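Local coordinates for putative bacteriocin (Brevibacillus laterosporus, PDB 4OZK), which probably kills a broad range of bacteria as a leaderless class IId bacteriocin whose disulfide-stapled structure contains a human defensin-like module, at residues Q17-E22 / T43-S48. Sequence-based numbering, arbitrary orientation.
Sequences QCHGLE and TEWGSS
Trp45 reaches His19 with the far rim of its indole; the two come from the outermost strands 38-48 and 8-19, with 24-33 between them in the sheet. The tightest packing is at this rim: His19 CD2 lies 3.8 Å from Trp45 CH2, near the indole plane, and His19 CB sits 3.9 Å from Trp45 CZ3. The rings meet obliquely, planes at 50° and centroids 5.8 Å apart. With CG anti to the carbonyl carbon (chi1 -68°), the long, flat indole of Trp45 carries its CZ3–CH2 edge to His19, although CB itself does not point there. One indole face is lined by Thr43 CG2, and Tyr26 of the middle strand also meets the ring.

Histidine suits the other side because it offers carbon to the indole and nitrogen to its own turn. His19 ND1 accepts two bent hydrogen bonds, from Leu21 N (3.3 Å) and, straighter, from Glu22 N (3.1 Å, 158°), both tilted from the imidazole plane, which probably limit the ring's rotation. Glu22 CG covers one imidazole face, yet stays 4.3 Å from Trp45 CH2, marking the looser, exposed side. Nearby, the Cys18–Cys49 disulfide covalently ties the first strand to the C-terminus. The chemistry implies a modest nonpolar surface contact: two backbone N-H groups help to orient the imidazole, and because ND1 accepts, it should carry no proton, which favours the neutral ring with its hydrogen on NE2.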
loop_
_atom_site.group_PDB
_atom_site.type_symbol
_atom_site.label_atom_id
_atom_site.label_comp_id
_atom_site.label_asym_id
_atom_site.label_seq_id
_atom_site.Cartn_x
_atom_site.Cartn_y
_atom_site.Cartn_z
ATOM N N GLN A 17 -6.548 -6.441 -6.056
ATOM C CA GLN A 17 -6.367 -7.713 -6.746
ATOM C C GLN A 17 -7.166 -8.706 -5.957
ATOM O O GLN A 17 -7.324 -8.541 -4.752
ATOM C CB GLN A 17 -4.903 -8.164 -6.685
ATOM C CG GLN A 17 -4.016 -7.709 -7.827
ATOM C CD GLN A 17 -2.606 -8.243 -7.666
ATOM O OE1 GLN A 17 -2.403 -9.284 -7.042
ATOM N NE2 GLN A 17 -1.625 -7.528 -8.209
ATOM N N CYS A 18 -7.658 -9.751 -6.607
ATOM C CA CYS A 18 -8.317 -10.815 -5.858
ATOM C C CYS A 18 -7.280 -11.786 -5.296
ATOM O O CYS A 18 -6.372 -12.231 -6.015
ATOM C CB CYS A 18 -9.331 -11.566 -6.731
ATOM S SG CYS A 18 -10.288 -12.803 -5.801
ATOM N N HIS A 19 -7.396 -12.098 -4.008
ATOM C CA HIS A 19 -6.591 -13.157 -3.412
ATOM C C HIS A 19 -7.305 -14.506 -3.580
ATOM O O HIS A 19 -8.381 -14.717 -3.020
ATOM C CB HIS A 19 -6.326 -12.869 -1.930
ATOM C CG HIS A 19 -5.165 -13.626 -1.379
ATOM N ND1 HIS A 19 -5.211 -14.983 -1.138
ATOM C CD2 HIS A 19 -3.915 -13.226 -1.049
ATOM C CE1 HIS A 19 -4.040 -15.383 -0.668
ATOM N NE2 HIS A 19 -3.237 -14.336 -0.605
ATOM N N GLY A 20 -6.704 -15.419 -4.343
ATOM C CA GLY A 20 -7.355 -16.675 -4.692
ATOM C C GLY A 20 -7.656 -17.604 -3.529
ATOM O O GLY A 20 -8.563 -18.443 -3.593
ATOM N N LEU A 21 -6.889 -17.464 -2.457
ATOM C CA LEU A 21 -7.044 -18.340 -1.304
ATOM C C LEU A 21 -7.949 -17.709 -0.249
ATOM O O LEU A 21 -8.769 -18.383 0.388
ATOM C CB LEU A 21 -5.675 -18.638 -0.695
ATOM C CG LEU A 21 -4.714 -19.458 -1.539
ATOM C CD1 LEU A 21 -3.458 -19.747 -0.739
ATOM C CD2 LEU A 21 -5.408 -20.738 -1.957
ATOM N N GLU A 22 -7.783 -16.407 -0.054
ATOM C CA GLU A 22 -8.557 -15.703 0.953
ATOM C C GLU A 22 -9.929 -15.337 0.414
ATOM O O GLU A 22 -10.843 -15.040 1.191
ATOM C CB GLU A 22 -7.813 -14.447 1.425
ATOM C CG GLU A 22 -6.537 -14.751 2.197
ATOM C CD GLU A 22 -6.788 -15.633 3.411
ATOM O OE1 GLU A 22 -7.793 -15.405 4.125
ATOM O OE2 GLU A 22 -5.985 -16.564 3.658
ATOM N N THR A 43 -1.163 -3.416 3.918
ATOM C CA THR A 43 -2.000 -4.113 2.964
ATOM C C THR A 43 -3.421 -3.735 3.324
ATOM O O THR A 43 -3.850 -3.924 4.466
ATOM C CB THR A 43 -1.857 -5.636 3.094
ATOM O OG1 THR A 43 -0.469 -6.012 2.991
ATOM C CG2 THR A 43 -2.673 -6.325 2.015
ATOM N N GLU A 44 -4.146 -3.172 2.364
ATOM C CA GLU A 44 -5.551 -2.863 2.585
ATOM C C GLU A 44 -6.423 -3.975 2.010
ATOM O O GLU A 44 -6.257 -4.375 0.854
ATOM C CB GLU A 44 -5.912 -1.506 1.968
ATOM C CG GLU A 44 -7.379 -1.150 2.090
ATOM C CD GLU A 44 -7.664 0.294 1.719
ATOM O OE1 GLU A 44 -8.801 0.758 2.003
ATOM O OE2 GLU A 44 -6.759 0.957 1.149
ATOM N N TRP A 45 -7.345 -4.487 2.821
ATOM C CA TRP A 45 -8.235 -5.548 2.364
ATOM C C TRP A 45 -9.618 -4.987 2.041
ATOM O O TRP A 45 -10.152 -4.159 2.791
ATOM C CB TRP A 45 -8.295 -6.679 3.401
ATOM C CG TRP A 45 -6.974 -7.435 3.511
ATOM C CD1 TRP A 45 -5.926 -7.168 4.363
ATOM C CD2 TRP A 45 -6.567 -8.564 2.720
ATOM N NE1 TRP A 45 -4.899 -8.065 4.143
ATOM C CE2 TRP A 45 -5.269 -8.935 3.148
ATOM C CE3 TRP A 45 -7.184 -9.300 1.695
ATOM C CZ2 TRP A 45 -4.569 -10.025 2.576
ATOM C CZ3 TRP A 45 -6.487 -10.382 1.122
ATOM C CH2 TRP A 45 -5.197 -10.730 1.567
ATOM N N GLY A 46 -10.185 -5.433 0.916
ATOM C CA GLY A 46 -11.436 -4.891 0.418
ATOM C C GLY A 46 -12.562 -5.898 0.437
ATOM O O GLY A 46 -12.681 -6.686 1.385
ATOM N N SER A 47 -13.394 -5.875 -0.607
ATOM C CA SER A 47 -14.547 -6.785 -0.699
ATOM C C SER A 47 -14.193 -8.197 -1.198
ATOM O O SER A 47 -13.041 -8.488 -1.550
ATOM C CB SER A 47 -15.668 -6.179 -1.555
ATOM O OG SER A 47 -15.191 -5.743 -2.814
ATOM N N SER A 48 -15.196 -9.069 -1.221
ATOM C CA SER A 48 -14.989 -10.473 -1.571
ATOM C C SER A 48 -14.790 -10.757 -3.058
ATOM O O SER A 48 -15.110 -9.928 -3.918
ATOM C CB SER A 48 -16.146 -11.313 -1.049
ATOM O OG SER A 48 -16.201 -11.206 0.361
#